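Local coordinates for protein L-fuculose phosphate aldolase (Streptococcus pneumoniae, PDB 4C24) that is a class II aldolase of the aldolase and adducin family that binds a zinc ion and assembles as a tetramer, at residues A[32-46]-A[74-86]. Sequence-based numbering, arbitrary orientation. Where two conformers were deposited one is given.
Sequences NLSVFDREKQLMAIT and RLPSSEWYMHLIQ. With SO4 (sulfate ion), chain E.
His83 packs on one face of the hairpin formed by strands 32-37 and 42-45. CB of His83 lies 3.7 Å from SD of Met43, whose terminal bend turns CE toward the backbone O of Trp80 and CB of Leu84. With CG anti to its carbonyl carbon (chi1 -69°), the ring lies beside Asn32 and Ser34. CD1 of Ile45 sits over one ring face, nearest CG and CD2, 3.9 Å from the centroid of the His83 ring and only 16° off the normal, which meets the criterion for a CH-pi contact. Both ring nitrogens are gripped at the ring edge: ND1 of His83 shares a hydrogen bond with OG of Ser34 (2.7 Å), which also bonds Tyr87, and NE2 of His83 donates to OD1 of Asn32 at 2.8 Å and a moderately bent 153°, OD1 being tilted somewhat out of the ring plane. CE1 sits between these two oxygens. Two bonds from one strand thus fix the ring's rotation.

The Asn32 amide is turned steeply from the ring, and its ND2 donates to sulfate O4 (2.9 Å), which also accepts from OG of Ser77. The sulfate, probably from the crystallisation liquor, is also bonded by Ser78 N and OG, Ser48 OG and Gly49 N. Ser77 N bonds O of Thr46 (3.0 Å), tying the hairpin's end to the turn before helix 80-89. This is helix-on-sheet packing in the AraD-like fold, with a sulfate-occupied site at the helix's N-terminal approach and Glu79 close to the zinc ion.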
loop_
_atom_site.group_PDB
_atom_site.type_symbol
_atom_site.label_atom_id
_atom_site.label_comp_id
_atom_site.label_asym_id
_atom_site.label_seq_id
_atom_site.Cartn_x
_atom_site.Cartn_y
_atom_site.Cartn_z
ATOM N N ASN A 32 -20.661 -7.061 2.145
ATOM C CA ASN A 32 -21.861 -7.611 1.467
ATOM C C ASN A 32 -22.392 -6.626 0.453
ATOM O O ASN A 32 -22.157 -5.430 0.538
ATOM C CB ASN A 32 -22.963 -8.097 2.444
ATOM C CG ASN A 32 -22.897 -7.396 3.788
ATOM O OD1 ASN A 32 -23.412 -6.294 3.929
ATOM N ND2 ASN A 32 -22.259 -8.034 4.771
ATOM N N LEU A 33 -23.103 -7.141 -0.543
ATOM C CA LEU A 33 -23.658 -6.310 -1.589
ATOM C C LEU A 33 -25.083 -6.751 -1.827
ATOM O O LEU A 33 -25.418 -7.942 -1.695
ATOM C CB LEU A 33 -22.905 -6.467 -2.924
ATOM C CG LEU A 33 -21.406 -6.197 -2.926
ATOM C CD1 LEU A 33 -20.603 -7.390 -2.393
ATOM C CD2 LEU A 33 -20.914 -5.781 -4.296
ATOM N N SER A 34 -25.895 -5.796 -2.244
ATOM C CA SER A 34 -27.257 -6.093 -2.615
ATOM C C SER A 34 -27.744 -5.165 -3.708
ATOM O O SER A 34 -27.180 -4.084 -3.955
ATOM C CB SER A 34 -28.162 -5.967 -1.394
ATOM O OG SER A 34 -28.364 -4.611 -1.073
ATOM N N VAL A 35 -28.791 -5.642 -4.391
ATOM C CA VAL A 35 -29.550 -4.815 -5.309
ATOM C C VAL A 35 -31.024 -5.017 -5.022
ATOM O O VAL A 35 -31.449 -6.095 -4.598
ATOM C CB VAL A 35 -29.298 -5.144 -6.809
ATOM C CG1 VAL A 35 -27.992 -4.528 -7.294
ATOM C CG2 VAL A 35 -29.376 -6.648 -7.068
ATOM N N PHE A 36 -31.797 -3.967 -5.262
ATOM C CA PHE A 36 -33.243 -4.014 -5.107
ATOM C C PHE A 36 -33.912 -3.753 -6.447
ATOM O O PHE A 36 -33.633 -2.757 -7.110
ATOM C CB PHE A 36 -33.698 -2.970 -4.077
ATOM C CG PHE A 36 -35.111 -3.171 -3.603
ATOM C CD1 PHE A 36 -35.430 -4.248 -2.781
ATOM C CD2 PHE A 36 -36.120 -2.294 -3.984
ATOM C CE1 PHE A 36 -36.735 -4.447 -2.342
ATOM C CE2 PHE A 36 -37.427 -2.486 -3.540
ATOM C CZ PHE A 36 -37.728 -3.567 -2.734
ATOM N N ASP A 37 -34.796 -4.670 -6.841
ATOM C CA ASP A 37 -35.572 -4.523 -8.062
ATOM C C ASP A 37 -36.884 -3.877 -7.633
ATOM O O ASP A 37 -37.673 -4.507 -6.912
ATOM C CB ASP A 37 -35.779 -5.923 -8.656
ATOM C CG ASP A 37 -36.545 -5.918 -9.963
ATOM O OD1 ASP A 37 -37.450 -5.083 -10.166
ATOM O OD2 ASP A 37 -36.230 -6.800 -10.801
ATOM N N ARG A 38 -37.114 -2.626 -8.041
ATOM C CA ARG A 38 -38.319 -1.875 -7.620
ATOM C C ARG A 38 -39.631 -2.371 -8.218
ATOM O O ARG A 38 -40.685 -2.241 -7.596
ATOM C CB ARG A 38 -38.182 -0.381 -7.924
ATOM C CG ARG A 38 -37.098 0.311 -7.130
ATOM C CD ARG A 38 -37.585 0.666 -5.745
ATOM N NE ARG A 38 -36.461 1.129 -4.957
ATOM C CZ ARG A 38 -36.492 1.360 -3.654
ATOM N NH1 ARG A 38 -37.615 1.187 -2.967
ATOM N NH2 ARG A 38 -35.384 1.769 -3.047
ATOM N N GLU A 39 -39.567 -2.919 -9.429
ATOM C CA GLU A 39 -40.772 -3.397 -10.105
ATOM C C GLU A 39 -41.225 -4.671 -9.400
ATOM O O GLU A 39 -42.411 -4.835 -9.083
ATOM C CB GLU A 39 -40.491 -3.659 -11.589
ATOM N N LYS A 40 -40.262 -5.541 -9.110
ATOM C CA LYS A 40 -40.537 -6.822 -8.455
ATOM C C LYS A 40 -40.603 -6.732 -6.933
ATOM O O LYS A 40 -41.182 -7.599 -6.288
ATOM C CB LYS A 40 -39.501 -7.867 -8.859
ATOM C CG LYS A 40 -39.430 -8.133 -10.352
ATOM C CD LYS A 40 -38.501 -9.289 -10.670
ATOM C CE LYS A 40 -38.280 -9.416 -12.170
ATOM N NZ LYS A 40 -37.241 -8.452 -12.623
ATOM N N GLN A 41 -40.026 -5.666 -6.377
ATOM C CA GLN A 41 -39.900 -5.488 -4.930
ATOM C C GLN A 41 -39.150 -6.660 -4.281
ATOM O O GLN A 41 -39.575 -7.212 -3.267
ATOM C CB GLN A 41 -41.277 -5.271 -4.289
ATOM C CG GLN A 41 -41.968 -4.011 -4.788
ATOM C CD GLN A 41 -41.422 -2.762 -4.126
ATOM O OE1 GLN A 41 -41.463 -2.631 -2.899
ATOM N NE2 GLN A 41 -40.917 -1.834 -4.928
ATOM N N LEU A 42 -38.018 -7.017 -4.876
ATOM C CA LEU A 42 -37.182 -8.105 -4.396
ATOM C C LEU A 42 -35.786 -7.575 -4.187
ATOM O O LEU A 42 -35.275 -6.824 -5.041
ATOM C CB LEU A 42 -37.110 -9.234 -5.430
ATOM C CG LEU A 42 -38.419 -9.994 -5.634
ATOM C CD1 LEU A 42 -38.219 -11.003 -6.762
ATOM C CD2 LEU A 42 -38.846 -10.666 -4.343
ATOM N N MET A 43 -35.163 -7.983 -3.074
ATOM C CA MET A 43 -33.745 -7.748 -2.876
ATOM C C MET A 43 -32.926 -9.002 -3.194
ATOM O O MET A 43 -33.241 -10.076 -2.707
ATOM C CB MET A 43 -33.490 -7.279 -1.422
ATOM C CG MET A 43 -32.023 -7.035 -1.141
ATOM S SD MET A 43 -31.703 -6.467 0.550
ATOM C CE MET A 43 -31.943 -7.962 1.486
ATOM N N ALA A 44 -31.857 -8.845 -3.978
ATOM C CA ALA A 44 -30.884 -9.899 -4.138
ATOM C C ALA A 44 -29.645 -9.512 -3.341
ATOM O O ALA A 44 -29.163 -8.390 -3.463
ATOM C CB ALA A 44 -30.541 -10.080 -5.610
ATOM N N ILE A 45 -29.137 -10.439 -2.551
ATOM C CA ILE A 45 -28.031 -10.120 -1.648
ATOM C C ILE A 45 -27.005 -11.247 -1.620
ATOM O O ILE A 45 -27.332 -12.406 -1.852
ATOM C CB ILE A 45 -28.589 -9.781 -0.243
ATOM C CG1 ILE A 45 -27.474 -9.196 0.620
ATOM C CG2 ILE A 45 -29.244 -10.993 0.409
ATOM C CD1 ILE A 45 -27.967 -8.440 1.848
ATOM N N THR A 46 -25.754 -10.913 -1.364
ATOM C CA THR A 46 -24.716 -11.931 -1.193
ATOM C C THR A 46 -24.953 -12.810 0.021
ATOM O O THR A 46 -25.622 -12.388 0.970
ATOM C CB THR A 46 -23.329 -11.272 -1.164
ATOM O OG1 THR A 46 -23.338 -10.224 -0.165
ATOM C CG2 THR A 46 -23.030 -10.654 -2.519
ATOM N N ARG A 74 -28.674 -20.795 0.526
ATOM C CA ARG A 74 -27.660 -20.247 1.433
ATOM C C ARG A 74 -28.319 -19.294 2.381
ATOM O O ARG A 74 -29.329 -18.705 2.053
ATOM C CB ARG A 74 -26.579 -19.485 0.672
ATOM C CG ARG A 74 -25.738 -20.335 -0.255
ATOM C CD ARG A 74 -24.914 -21.359 0.507
ATOM N NE ARG A 74 -23.936 -21.968 -0.384
ATOM C CZ ARG A 74 -22.978 -22.813 -0.012
ATOM N NH1 ARG A 74 -22.845 -23.173 1.258
ATOM N NH2 ARG A 74 -22.149 -23.293 -0.924
ATOM N N LEU A 75 -27.741 -19.176 3.567
ATOM C CA LEU A 75 -28.110 -18.107 4.482
ATOM C C LEU A 75 -27.672 -16.786 3.879
ATOM O O LEU A 75 -26.547 -16.665 3.367
ATOM C CB LEU A 75 -27.470 -18.310 5.854
ATOM C CG LEU A 75 -28.024 -19.436 6.747
ATOM C CD1 LEU A 75 -27.557 -19.234 8.182
ATOM C CD2 LEU A 75 -29.543 -19.536 6.699
ATOM N N PRO A 76 -28.564 -15.781 3.919
ATOM C CA PRO A 76 -28.193 -14.468 3.417
ATOM C C PRO A 76 -27.158 -13.825 4.336
ATOM O O PRO A 76 -27.003 -14.231 5.504
ATOM C CB PRO A 76 -29.501 -13.676 3.493
ATOM C CG PRO A 76 -30.293 -14.356 4.553
ATOM C CD PRO A 76 -29.953 -15.814 4.407
ATOM N N SER A 77 -26.445 -12.860 3.780
ATOM C CA SER A 77 -25.532 -12.010 4.573
ATOM C C SER A 77 -26.143 -11.714 5.940
ATOM O O SER A 77 -27.336 -11.421 6.023
ATOM C CB SER A 77 -25.336 -10.688 3.871
ATOM O OG SER A 77 -24.664 -9.773 4.724
ATOM N N SER A 78 -25.318 -11.748 6.990
ATOM C CA SER A 78 -25.819 -11.386 8.332
ATOM C C SER A 78 -26.355 -9.958 8.346
ATOM O O SER A 78 -27.155 -9.621 9.227
ATOM C CB SER A 78 -24.735 -11.510 9.402
ATOM O OG SER A 78 -23.616 -10.715 9.089
ATOM N N GLU A 79 -25.959 -9.137 7.383
ATOM C CA GLU A 79 -26.390 -7.724 7.354
ATOM C C GLU A 79 -27.608 -7.456 6.462
ATOM O O GLU A 79 -27.879 -6.320 6.067
ATOM C CB GLU A 79 -25.226 -6.807 6.956
ATOM C CG GLU A 79 -24.027 -6.912 7.881
ATOM C CD GLU A 79 -24.252 -6.358 9.290
ATOM O OE1 GLU A 79 -25.390 -6.008 9.695
ATOM O OE2 GLU A 79 -23.237 -6.326 9.996
ATOM N N TRP A 80 -28.325 -8.533 6.092
ATOM C CA TRP A 80 -29.411 -8.387 5.161
ATOM C C TRP A 80 -30.443 -7.363 5.555
ATOM O O TRP A 80 -30.959 -6.670 4.696
ATOM C CB TRP A 80 -30.073 -9.752 4.882
ATOM C CG TRP A 80 -30.792 -10.309 6.088
ATOM C CD1 TRP A 80 -30.285 -11.160 7.035
ATOM C CD2 TRP A 80 -32.146 -10.028 6.489
ATOM N NE1 TRP A 80 -31.230 -11.403 8.018
ATOM C CE2 TRP A 80 -32.375 -10.724 7.716
ATOM C CE3 TRP A 80 -33.163 -9.221 5.963
ATOM C CZ2 TRP A 80 -33.602 -10.657 8.401
ATOM C CZ3 TRP A 80 -34.380 -9.158 6.635
ATOM C CH2 TRP A 80 -34.590 -9.879 7.844
ATOM N N TYR A 81 -30.685 -7.204 6.868
ATOM C CA TYR A 81 -31.689 -6.250 7.286
ATOM C C TYR A 81 -31.176 -4.812 7.249
ATOM O O TYR A 81 -31.934 -3.889 6.922
ATOM C CB TYR A 81 -32.283 -6.648 8.626
ATOM C CG TYR A 81 -33.395 -5.746 9.090
ATOM C CD1 TYR A 81 -34.540 -5.517 8.324
ATOM C CD2 TYR A 81 -33.296 -5.122 10.323
ATOM C CE1 TYR A 81 -35.566 -4.698 8.764
ATOM C CE2 TYR A 81 -34.297 -4.286 10.765
ATOM C CZ TYR A 81 -35.423 -4.063 10.006
ATOM O OH TYR A 81 -36.421 -3.244 10.430
ATOM N N MET A 82 -29.868 -4.645 7.435
ATOM C CA MET A 82 -29.283 -3.324 7.235
ATOM C C MET A 82 -29.459 -2.851 5.792
ATOM O O MET A 82 -29.734 -1.700 5.524
ATOM C CB MET A 82 -27.825 -3.308 7.666
ATOM C CG MET A 82 -27.123 -2.018 7.337
ATOM S SD MET A 82 -25.544 -1.827 8.180
ATOM C CE MET A 82 -24.650 -3.183 7.410
ATOM N N HIS A 83 -29.359 -3.783 4.825
ATOM C CA HIS A 83 -29.637 -3.400 3.454
ATOM C C HIS A 83 -31.118 -3.198 3.206
ATOM O O HIS A 83 -31.539 -2.164 2.663
ATOM C CB HIS A 83 -29.179 -4.534 2.479
ATOM C CG HIS A 83 -27.695 -4.710 2.391
ATOM N ND1 HIS A 83 -26.982 -4.507 1.224
ATOM C CD2 HIS A 83 -26.778 -5.028 3.344
ATOM C CE1 HIS A 83 -25.701 -4.743 1.447
ATOM N NE2 HIS A 83 -25.542 -5.025 2.736
ATOM N N LEU A 84 -31.922 -4.179 3.624
ATOM C CA LEU A 84 -33.347 -4.155 3.353
ATOM C C LEU A 84 -34.058 -2.903 3.890
ATOM O O LEU A 84 -34.891 -2.316 3.204
ATOM C CB LEU A 84 -33.997 -5.419 3.883
ATOM C CG LEU A 84 -35.443 -5.660 3.456
ATOM C CD1 LEU A 84 -35.589 -5.772 1.929
ATOM C CD2 LEU A 84 -36.019 -6.873 4.178
ATOM N N ILE A 85 -33.695 -2.472 5.111
ATOM C CA ILE A 85 -34.373 -1.310 5.688
ATOM C C ILE A 85 -34.101 -0.029 4.886
ATOM O O ILE A 85 -34.937 0.877 4.830
ATOM C CB ILE A 85 -34.010 -1.145 7.176
ATOM C CG1 ILE A 85 -35.056 -0.282 7.874
ATOM C CG2 ILE A 85 -32.579 -0.637 7.370
ATOM C CD1 ILE A 85 -34.786 -0.127 9.359
ATOM N N GLN A 86 -32.939 0.041 4.227
ATOM C CA GLN A 86 -32.693 1.147 3.336
ATOM C C GLN A 86 -33.685 1.123 2.189
ATOM O O GLN A 86 -34.277 2.122 1.856
ATOM C CB GLN A 86 -31.258 1.146 2.817
ATOM C CG GLN A 86 -30.192 1.163 3.908
ATOM C CD GLN A 86 -29.962 2.558 4.496
ATOM O OE1 GLN A 86 -30.402 3.568 3.940
ATOM N NE2 GLN A 86 -29.192 2.613 5.578
HETATM S S SO4 E . -21.617 -11.616 5.882
HETATM O O1 SO4 E . -22.624 -12.399 6.628
HETATM O O2 SO4 E . -21.113 -10.592 6.804
HETATM O O3 SO4 E . -20.588 -12.604 5.502
HETATM O O4 SO4 E . -22.215 -10.945 4.707
#